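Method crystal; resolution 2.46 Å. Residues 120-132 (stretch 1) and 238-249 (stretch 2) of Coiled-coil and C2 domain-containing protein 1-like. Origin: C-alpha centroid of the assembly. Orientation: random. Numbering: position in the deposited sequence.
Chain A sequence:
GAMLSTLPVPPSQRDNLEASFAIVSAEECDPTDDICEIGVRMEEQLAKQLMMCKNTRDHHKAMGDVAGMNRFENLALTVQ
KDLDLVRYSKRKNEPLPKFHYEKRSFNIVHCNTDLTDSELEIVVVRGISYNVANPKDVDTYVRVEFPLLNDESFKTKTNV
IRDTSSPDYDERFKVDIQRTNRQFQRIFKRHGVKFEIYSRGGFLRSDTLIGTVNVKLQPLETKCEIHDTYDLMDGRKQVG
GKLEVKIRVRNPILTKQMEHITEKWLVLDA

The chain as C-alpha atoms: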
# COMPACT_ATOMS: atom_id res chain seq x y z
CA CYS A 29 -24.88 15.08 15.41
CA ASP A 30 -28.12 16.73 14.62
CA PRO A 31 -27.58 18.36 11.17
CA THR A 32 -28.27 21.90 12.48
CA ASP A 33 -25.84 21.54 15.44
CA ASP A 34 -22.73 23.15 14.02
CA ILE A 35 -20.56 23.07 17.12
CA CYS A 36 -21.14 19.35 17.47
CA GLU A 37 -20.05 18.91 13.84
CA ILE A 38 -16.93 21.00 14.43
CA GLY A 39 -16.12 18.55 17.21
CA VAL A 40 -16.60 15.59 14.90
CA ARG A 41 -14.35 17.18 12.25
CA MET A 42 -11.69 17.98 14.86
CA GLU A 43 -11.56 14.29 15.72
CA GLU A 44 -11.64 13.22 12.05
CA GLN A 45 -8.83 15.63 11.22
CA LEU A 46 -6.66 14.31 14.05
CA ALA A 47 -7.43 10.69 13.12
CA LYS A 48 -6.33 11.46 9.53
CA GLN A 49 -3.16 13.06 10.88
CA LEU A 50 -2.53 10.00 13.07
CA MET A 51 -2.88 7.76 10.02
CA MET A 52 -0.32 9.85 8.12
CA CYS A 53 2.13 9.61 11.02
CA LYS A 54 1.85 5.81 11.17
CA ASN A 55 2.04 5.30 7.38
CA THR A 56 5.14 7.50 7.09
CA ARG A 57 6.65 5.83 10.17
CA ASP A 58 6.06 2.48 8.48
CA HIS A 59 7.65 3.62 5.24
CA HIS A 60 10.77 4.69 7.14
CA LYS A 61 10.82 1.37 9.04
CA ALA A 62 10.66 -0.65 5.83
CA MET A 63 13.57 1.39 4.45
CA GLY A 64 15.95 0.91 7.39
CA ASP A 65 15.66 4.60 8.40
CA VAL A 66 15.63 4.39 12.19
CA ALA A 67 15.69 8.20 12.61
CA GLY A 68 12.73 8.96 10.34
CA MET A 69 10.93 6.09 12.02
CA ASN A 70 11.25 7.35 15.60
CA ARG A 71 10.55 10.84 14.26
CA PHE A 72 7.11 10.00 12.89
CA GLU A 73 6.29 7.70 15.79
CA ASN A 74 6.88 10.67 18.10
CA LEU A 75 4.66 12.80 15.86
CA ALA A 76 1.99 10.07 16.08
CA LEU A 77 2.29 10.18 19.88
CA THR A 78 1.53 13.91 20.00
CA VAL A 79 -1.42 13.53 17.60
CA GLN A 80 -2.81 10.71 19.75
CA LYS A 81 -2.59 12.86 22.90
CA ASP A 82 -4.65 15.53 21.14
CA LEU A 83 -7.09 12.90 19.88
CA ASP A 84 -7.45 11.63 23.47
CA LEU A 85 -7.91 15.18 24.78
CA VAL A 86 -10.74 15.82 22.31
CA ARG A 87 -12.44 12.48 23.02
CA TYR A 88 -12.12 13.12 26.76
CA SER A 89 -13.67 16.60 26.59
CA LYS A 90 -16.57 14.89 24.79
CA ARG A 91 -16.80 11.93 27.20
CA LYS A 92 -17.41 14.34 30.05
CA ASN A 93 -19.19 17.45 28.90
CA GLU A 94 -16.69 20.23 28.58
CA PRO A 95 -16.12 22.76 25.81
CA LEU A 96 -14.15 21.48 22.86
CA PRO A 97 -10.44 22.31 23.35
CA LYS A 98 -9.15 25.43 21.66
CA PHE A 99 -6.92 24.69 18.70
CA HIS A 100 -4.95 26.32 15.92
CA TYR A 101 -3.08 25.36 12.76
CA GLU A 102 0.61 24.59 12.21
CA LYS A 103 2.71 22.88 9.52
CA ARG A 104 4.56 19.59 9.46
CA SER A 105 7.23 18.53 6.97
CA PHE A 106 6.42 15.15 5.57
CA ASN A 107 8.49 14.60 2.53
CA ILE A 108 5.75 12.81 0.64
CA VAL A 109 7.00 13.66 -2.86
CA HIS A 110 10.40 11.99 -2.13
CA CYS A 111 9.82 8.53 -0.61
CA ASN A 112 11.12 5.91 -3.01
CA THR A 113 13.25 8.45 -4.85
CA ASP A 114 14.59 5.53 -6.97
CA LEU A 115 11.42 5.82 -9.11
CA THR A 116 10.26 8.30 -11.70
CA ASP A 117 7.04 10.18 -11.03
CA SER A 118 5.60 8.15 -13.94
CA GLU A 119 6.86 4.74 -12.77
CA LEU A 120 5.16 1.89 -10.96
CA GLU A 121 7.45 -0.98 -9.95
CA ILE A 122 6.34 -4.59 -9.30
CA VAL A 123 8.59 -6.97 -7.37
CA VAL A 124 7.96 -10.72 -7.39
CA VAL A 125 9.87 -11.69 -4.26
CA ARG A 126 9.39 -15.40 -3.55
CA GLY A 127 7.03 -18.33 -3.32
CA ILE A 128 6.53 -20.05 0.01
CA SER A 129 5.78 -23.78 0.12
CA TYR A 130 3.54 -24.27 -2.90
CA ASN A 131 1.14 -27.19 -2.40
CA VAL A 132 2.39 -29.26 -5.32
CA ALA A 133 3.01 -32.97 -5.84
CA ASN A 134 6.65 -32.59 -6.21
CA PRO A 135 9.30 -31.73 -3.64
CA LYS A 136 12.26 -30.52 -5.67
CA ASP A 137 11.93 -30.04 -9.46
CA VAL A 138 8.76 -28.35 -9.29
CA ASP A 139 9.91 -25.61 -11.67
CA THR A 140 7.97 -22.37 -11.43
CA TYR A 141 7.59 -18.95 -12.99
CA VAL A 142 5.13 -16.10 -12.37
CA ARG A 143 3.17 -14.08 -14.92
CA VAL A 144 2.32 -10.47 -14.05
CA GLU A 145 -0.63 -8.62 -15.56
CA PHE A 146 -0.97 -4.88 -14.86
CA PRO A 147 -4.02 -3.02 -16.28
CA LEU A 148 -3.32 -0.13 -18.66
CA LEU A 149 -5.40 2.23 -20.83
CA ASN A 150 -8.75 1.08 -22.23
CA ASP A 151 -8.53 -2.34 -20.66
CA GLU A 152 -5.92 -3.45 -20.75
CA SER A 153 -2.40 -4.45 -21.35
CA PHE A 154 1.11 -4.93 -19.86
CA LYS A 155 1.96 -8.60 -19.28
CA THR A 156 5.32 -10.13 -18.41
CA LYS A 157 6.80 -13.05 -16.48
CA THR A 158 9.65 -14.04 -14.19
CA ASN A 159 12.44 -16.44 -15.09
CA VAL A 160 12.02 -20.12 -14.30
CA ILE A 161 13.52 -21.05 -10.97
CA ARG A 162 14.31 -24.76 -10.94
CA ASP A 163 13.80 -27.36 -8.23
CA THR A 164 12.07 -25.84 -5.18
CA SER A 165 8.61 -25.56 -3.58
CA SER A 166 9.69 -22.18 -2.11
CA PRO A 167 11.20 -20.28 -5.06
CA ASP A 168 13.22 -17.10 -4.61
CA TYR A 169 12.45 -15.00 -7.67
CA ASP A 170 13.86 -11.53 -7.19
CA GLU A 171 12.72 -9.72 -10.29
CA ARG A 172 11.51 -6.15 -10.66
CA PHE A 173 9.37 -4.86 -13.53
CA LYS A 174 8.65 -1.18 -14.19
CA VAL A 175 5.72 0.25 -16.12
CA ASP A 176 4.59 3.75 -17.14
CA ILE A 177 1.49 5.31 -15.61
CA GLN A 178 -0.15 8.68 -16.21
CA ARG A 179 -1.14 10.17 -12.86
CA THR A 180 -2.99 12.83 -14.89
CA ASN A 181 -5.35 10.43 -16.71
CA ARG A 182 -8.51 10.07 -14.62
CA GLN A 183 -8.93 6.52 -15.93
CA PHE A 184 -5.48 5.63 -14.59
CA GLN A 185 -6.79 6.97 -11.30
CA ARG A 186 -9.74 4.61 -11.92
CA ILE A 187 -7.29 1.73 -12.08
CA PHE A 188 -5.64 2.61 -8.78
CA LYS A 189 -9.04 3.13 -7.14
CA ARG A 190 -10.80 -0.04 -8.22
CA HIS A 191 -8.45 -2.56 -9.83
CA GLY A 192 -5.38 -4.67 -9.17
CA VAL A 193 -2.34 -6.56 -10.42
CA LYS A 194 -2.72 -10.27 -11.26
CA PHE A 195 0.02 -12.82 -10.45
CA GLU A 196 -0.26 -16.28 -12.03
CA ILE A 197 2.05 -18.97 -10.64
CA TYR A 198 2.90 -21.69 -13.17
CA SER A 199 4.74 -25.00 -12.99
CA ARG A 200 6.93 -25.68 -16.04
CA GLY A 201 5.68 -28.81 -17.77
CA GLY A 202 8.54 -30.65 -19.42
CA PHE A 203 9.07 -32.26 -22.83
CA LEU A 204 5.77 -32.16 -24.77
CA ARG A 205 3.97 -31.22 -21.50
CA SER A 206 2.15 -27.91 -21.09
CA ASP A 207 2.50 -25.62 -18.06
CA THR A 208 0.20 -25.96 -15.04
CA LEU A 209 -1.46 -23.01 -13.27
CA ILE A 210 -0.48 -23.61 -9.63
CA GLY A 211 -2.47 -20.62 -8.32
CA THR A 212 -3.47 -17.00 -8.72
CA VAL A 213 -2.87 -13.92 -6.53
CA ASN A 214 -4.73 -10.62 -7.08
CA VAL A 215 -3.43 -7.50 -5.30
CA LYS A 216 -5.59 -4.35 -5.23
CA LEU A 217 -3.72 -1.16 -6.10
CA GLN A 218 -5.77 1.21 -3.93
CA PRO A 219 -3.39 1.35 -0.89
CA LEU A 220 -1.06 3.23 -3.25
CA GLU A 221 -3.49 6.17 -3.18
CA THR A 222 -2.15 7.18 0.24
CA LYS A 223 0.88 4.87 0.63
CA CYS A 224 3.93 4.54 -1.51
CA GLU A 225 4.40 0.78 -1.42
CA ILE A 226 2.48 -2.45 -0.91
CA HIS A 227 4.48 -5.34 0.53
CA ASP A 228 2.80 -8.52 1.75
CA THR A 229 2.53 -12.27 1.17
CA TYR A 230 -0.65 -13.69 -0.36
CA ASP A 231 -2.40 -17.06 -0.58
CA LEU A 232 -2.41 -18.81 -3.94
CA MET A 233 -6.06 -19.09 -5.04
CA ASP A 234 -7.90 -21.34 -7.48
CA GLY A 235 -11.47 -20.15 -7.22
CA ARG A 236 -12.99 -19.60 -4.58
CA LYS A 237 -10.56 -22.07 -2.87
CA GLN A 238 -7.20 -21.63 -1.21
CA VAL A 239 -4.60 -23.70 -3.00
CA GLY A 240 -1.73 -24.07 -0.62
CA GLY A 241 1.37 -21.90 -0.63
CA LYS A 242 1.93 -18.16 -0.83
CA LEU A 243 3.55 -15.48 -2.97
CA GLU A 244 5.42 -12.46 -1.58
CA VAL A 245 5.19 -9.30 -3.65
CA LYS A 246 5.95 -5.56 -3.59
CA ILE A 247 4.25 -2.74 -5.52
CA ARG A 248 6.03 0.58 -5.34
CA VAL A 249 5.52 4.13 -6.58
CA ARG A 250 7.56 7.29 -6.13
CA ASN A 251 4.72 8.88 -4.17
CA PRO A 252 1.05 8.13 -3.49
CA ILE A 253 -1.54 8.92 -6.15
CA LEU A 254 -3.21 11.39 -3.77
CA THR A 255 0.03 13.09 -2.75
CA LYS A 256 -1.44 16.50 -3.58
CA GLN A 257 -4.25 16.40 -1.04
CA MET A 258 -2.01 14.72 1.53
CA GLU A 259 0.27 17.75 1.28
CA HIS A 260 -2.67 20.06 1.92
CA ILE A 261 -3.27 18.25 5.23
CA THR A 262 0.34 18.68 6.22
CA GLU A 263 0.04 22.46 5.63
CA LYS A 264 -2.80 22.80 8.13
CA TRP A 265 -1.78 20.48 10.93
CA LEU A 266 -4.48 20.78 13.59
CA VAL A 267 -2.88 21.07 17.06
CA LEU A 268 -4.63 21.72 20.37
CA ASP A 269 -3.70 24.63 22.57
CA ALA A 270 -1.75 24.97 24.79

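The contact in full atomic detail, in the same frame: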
# COMPACT_ATOMS: atom_id res chain seq x y z
N LEU A 120 5.57 2.88 -11.94
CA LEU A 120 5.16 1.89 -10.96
C LEU A 120 6.07 0.68 -11.10
O LEU A 120 6.30 0.20 -12.22
CB LEU A 120 3.70 1.49 -11.16
CG LEU A 120 3.20 0.49 -10.14
CD1 LEU A 120 1.81 0.83 -9.64
CD2 LEU A 120 3.22 -0.89 -10.77
N GLU A 121 6.59 0.19 -9.98
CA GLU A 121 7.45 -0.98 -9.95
C GLU A 121 6.73 -2.15 -9.29
O GLU A 121 6.08 -1.98 -8.25
CB GLU A 121 8.75 -0.68 -9.21
CG GLU A 121 9.73 -1.83 -9.23
CD GLU A 121 11.02 -1.50 -8.54
OE1 GLU A 121 11.99 -1.13 -9.25
OE2 GLU A 121 11.06 -1.60 -7.29
N ILE A 122 6.86 -3.34 -9.87
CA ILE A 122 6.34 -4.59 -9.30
C ILE A 122 7.51 -5.51 -9.00
O ILE A 122 8.39 -5.69 -9.85
CB ILE A 122 5.34 -5.27 -10.24
CG1 ILE A 122 4.12 -4.38 -10.43
CG2 ILE A 122 4.92 -6.62 -9.69
CD1 ILE A 122 3.31 -4.73 -11.64
N VAL A 123 7.53 -6.07 -7.80
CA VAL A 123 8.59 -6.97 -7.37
C VAL A 123 7.96 -8.30 -7.02
O VAL A 123 7.12 -8.38 -6.10
CB VAL A 123 9.36 -6.42 -6.16
CG1 VAL A 123 10.50 -7.34 -5.81
CG2 VAL A 123 9.87 -5.00 -6.45
N VAL A 124 8.34 -9.35 -7.74
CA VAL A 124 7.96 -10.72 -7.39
C VAL A 124 9.10 -11.25 -6.52
O VAL A 124 10.22 -11.44 -7.00
CB VAL A 124 7.72 -11.59 -8.63
CG1 VAL A 124 7.13 -12.94 -8.25
CG2 VAL A 124 6.79 -10.88 -9.61
N VAL A 125 8.82 -11.47 -5.24
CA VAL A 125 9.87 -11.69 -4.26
C VAL A 125 10.15 -13.17 -4.03
O VAL A 125 11.30 -13.58 -3.90
CB VAL A 125 9.53 -10.97 -2.93
CG1 VAL A 125 10.62 -11.19 -1.92
CG2 VAL A 125 9.32 -9.49 -3.18
N ARG A 126 9.12 -14.00 -3.87
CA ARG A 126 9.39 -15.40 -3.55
C ARG A 126 8.06 -16.12 -3.43
O ARG A 126 7.02 -15.51 -3.13
CB ARG A 126 10.21 -15.59 -2.26
CG ARG A 126 9.54 -15.11 -0.98
CD ARG A 126 10.40 -15.29 0.28
NE ARG A 126 9.55 -15.47 1.46
CZ ARG A 126 9.95 -15.38 2.73
NH1 ARG A 126 11.22 -15.12 3.02
NH2 ARG A 126 9.08 -15.57 3.72
N GLY A 127 8.11 -17.43 -3.67
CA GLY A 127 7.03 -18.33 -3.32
C GLY A 127 7.40 -19.05 -2.04
O GLY A 127 8.57 -19.20 -1.69
N ILE A 128 6.38 -19.48 -1.32
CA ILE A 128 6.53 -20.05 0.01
C ILE A 128 5.71 -21.33 0.03
O ILE A 128 4.48 -21.27 0.15
CB ILE A 128 6.09 -19.10 1.13
CG1 ILE A 128 6.61 -17.68 0.89
CG2 ILE A 128 6.53 -19.64 2.48
CD1 ILE A 128 6.49 -16.78 2.11
N SER A 129 6.38 -22.47 -0.13
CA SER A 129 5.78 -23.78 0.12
C SER A 129 4.49 -24.00 -0.68
O SER A 129 3.42 -24.23 -0.13
CB SER A 129 5.56 -23.97 1.61
OG SER A 129 6.72 -23.54 2.32
N TYR A 130 4.63 -23.90 -2.00
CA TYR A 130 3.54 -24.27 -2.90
C TYR A 130 3.05 -25.68 -2.57
O TYR A 130 3.83 -26.56 -2.21
CB TYR A 130 4.01 -24.23 -4.36
CG TYR A 130 4.46 -22.88 -4.89
CD1 TYR A 130 4.00 -21.69 -4.34
CD2 TYR A 130 5.34 -22.80 -5.96
CE1 TYR A 130 4.42 -20.44 -4.84
CE2 TYR A 130 5.76 -21.57 -6.47
CZ TYR A 130 5.31 -20.39 -5.91
OH TYR A 130 5.75 -19.19 -6.43
N ASN A 131 1.73 -25.88 -2.68
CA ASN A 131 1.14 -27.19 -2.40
C ASN A 131 1.07 -27.99 -3.69
O ASN A 131 0.01 -28.17 -4.31
CB ASN A 131 -0.24 -27.04 -1.77
CG ASN A 131 -0.86 -28.37 -1.41
OD1 ASN A 131 -0.27 -29.14 -0.64
ND2 ASN A 131 -2.04 -28.66 -1.95
N VAL A 132 2.24 -28.49 -4.10
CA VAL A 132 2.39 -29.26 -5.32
C VAL A 132 2.60 -30.73 -4.98
O VAL A 132 2.72 -31.11 -3.81
CB VAL A 132 3.54 -28.74 -6.19
CG1 VAL A 132 3.23 -27.36 -6.73
CG2 VAL A 132 4.85 -28.73 -5.40
N GLN A 238 -8.61 -21.84 -1.48
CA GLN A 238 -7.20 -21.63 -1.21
C GLN A 238 -6.42 -22.86 -1.64
O GLN A 238 -6.81 -23.99 -1.34
CB GLN A 238 -7.00 -21.34 0.28
CG GLN A 238 -5.57 -21.30 0.73
CD GLN A 238 -5.45 -21.09 2.22
OE1 GLN A 238 -5.39 -19.95 2.69
NE2 GLN A 238 -5.44 -22.19 2.97
N VAL A 239 -5.32 -22.63 -2.33
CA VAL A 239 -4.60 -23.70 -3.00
C VAL A 239 -3.62 -24.37 -2.06
O VAL A 239 -3.51 -25.59 -2.00
CB VAL A 239 -3.89 -23.13 -4.25
CG1 VAL A 239 -2.65 -23.93 -4.60
CG2 VAL A 239 -4.87 -23.02 -5.42
N GLY A 240 -2.89 -23.57 -1.30
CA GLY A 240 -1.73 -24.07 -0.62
C GLY A 240 -0.81 -22.91 -0.35
O GLY A 240 -1.20 -22.00 0.38
N GLY A 241 0.36 -22.90 -0.96
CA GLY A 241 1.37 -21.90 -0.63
C GLY A 241 1.03 -20.43 -0.82
O GLY A 241 -0.14 -20.03 -0.95
N LYS A 242 2.07 -19.60 -0.84
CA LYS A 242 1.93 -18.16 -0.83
C LYS A 242 2.95 -17.52 -1.76
O LYS A 242 3.98 -18.12 -2.07
CB LYS A 242 2.11 -17.56 0.58
CG LYS A 242 1.00 -17.88 1.55
CD LYS A 242 1.20 -17.11 2.84
CE LYS A 242 2.17 -17.85 3.75
NZ LYS A 242 1.40 -18.56 4.81
N LEU A 243 2.65 -16.29 -2.17
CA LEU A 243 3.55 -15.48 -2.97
C LEU A 243 3.79 -14.14 -2.28
O LEU A 243 2.84 -13.50 -1.81
CB LEU A 243 2.99 -15.27 -4.39
CG LEU A 243 3.90 -14.58 -5.41
CD1 LEU A 243 5.10 -15.44 -5.74
CD2 LEU A 243 3.15 -14.24 -6.66
N GLU A 244 5.05 -13.72 -2.20
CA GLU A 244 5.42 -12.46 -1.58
C GLU A 244 5.79 -11.45 -2.66
O GLU A 244 6.61 -11.75 -3.54
CB GLU A 244 6.58 -12.64 -0.61
CG GLU A 244 7.00 -11.34 0.00
CD GLU A 244 8.27 -11.47 0.79
OE1 GLU A 244 8.69 -12.62 1.04
OE2 GLU A 244 8.86 -10.43 1.16
N VAL A 245 5.23 -10.25 -2.56
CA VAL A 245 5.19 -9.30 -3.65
C VAL A 245 5.30 -7.87 -3.10
O VAL A 245 4.84 -7.58 -2.00
CB VAL A 245 3.89 -9.54 -4.45
CG1 VAL A 245 3.42 -8.29 -5.14
CG2 VAL A 245 4.10 -10.67 -5.44
N LYS A 246 5.92 -6.98 -3.88
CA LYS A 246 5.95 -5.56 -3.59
C LYS A 246 5.38 -4.78 -4.77
O LYS A 246 5.58 -5.16 -5.93
CB LYS A 246 7.37 -5.07 -3.33
CG LYS A 246 8.09 -5.77 -2.19
CD LYS A 246 9.54 -5.34 -2.19
CE LYS A 246 10.18 -5.59 -0.84
NZ LYS A 246 11.60 -5.16 -0.86
N ILE A 247 4.65 -3.70 -4.49
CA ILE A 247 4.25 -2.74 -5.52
C ILE A 247 4.62 -1.35 -5.03
O ILE A 247 4.21 -0.94 -3.93
CB ILE A 247 2.76 -2.83 -5.85
CG1 ILE A 247 2.34 -4.29 -6.01
CG2 ILE A 247 2.47 -2.03 -7.11
CD1 ILE A 247 0.88 -4.44 -6.35
N ARG A 248 5.40 -0.63 -5.82
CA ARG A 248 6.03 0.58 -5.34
C ARG A 248 5.83 1.72 -6.32
O ARG A 248 5.95 1.53 -7.53
CB ARG A 248 7.51 0.36 -5.11
CG ARG A 248 7.81 -0.82 -4.21
CD ARG A 248 9.31 -1.05 -4.10
NE ARG A 248 9.99 0.07 -3.45
CZ ARG A 248 10.80 0.93 -4.09
NH1 ARG A 248 11.03 0.79 -5.40
NH2 ARG A 248 11.38 1.91 -3.42
N VAL A 249 5.55 2.91 -5.79
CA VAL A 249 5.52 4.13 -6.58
C VAL A 249 6.41 5.17 -5.91
O VAL A 249 6.81 5.02 -4.75
CB VAL A 249 4.09 4.67 -6.77
CG1 VAL A 249 3.33 3.76 -7.70
CG2 VAL A 249 3.40 4.77 -5.42

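The strand that runs through Leu120 to Ile128 lies antiparallel to the strand that carries Lys242 to Arg248, and the pair is zipped by backbone hydrogen bonds. Glu121 and Arg248 bond in both directions, each N to the other's O at 2.9 Å. Val123 N to Lys246 O and Lys246 N to Val123 O are also both 2.9 Å.

Side chains alternate between two faces. On one, Leu120, Ile122 and Val124 share a layer with Leu243, Val245, Ile247 and Val249. Leu120 CD1 fits between two branched neighbours, 3.9 Å from Ile247 CG2 and 3.8 Å from Val249 CG1. Further along, Val124 CG1 meets Leu243 CD1 at 4.1 Å.

The other face carries charge. Glu121 OE2 forms a salt bridge and hydrogen bond with Arg248 NH1 at 3.0 Å, at the edge of the guanidinium. Arg126 NE lies 3.0 Å from Glu244 OE1, but that oxygen sits over the guanidinium face, so this salt bridge rests on charge alone.

A beta bulge shifts the register between Val124 and Arg126. Glu244 O accepts from Val125 N at 2.8 Å and only weakly from Arg126 N at 3.4 Å. Val125 points toward the partner strand; its CG1 packs 3.6 Å from Glu244 CD.

Beyond the bulge, glycines supply the hollows. Gly127 leaves space for the Tyr130 hydroxyl: a CB there would come within 2.2 Å of Tyr130 OH. Tyr130 OH fills that space, 3.5 Å from Gly127 CA, and also lies 3.9 Å from Leu243 CD1. Gly241 lets the loop close in, with its CA 3.1 Å from Ser129 O and 3.9 Å from Tyr130 CA. A CB on Gly241 would strike both of those atoms and Ile128 O. At the corner, Asn131 CB fills the hollow at Gly240, 3.5 Å from Gly240 CA. Asn131 ND2 adds a weak hydrogen bond to Val239 O at 3.4 Å.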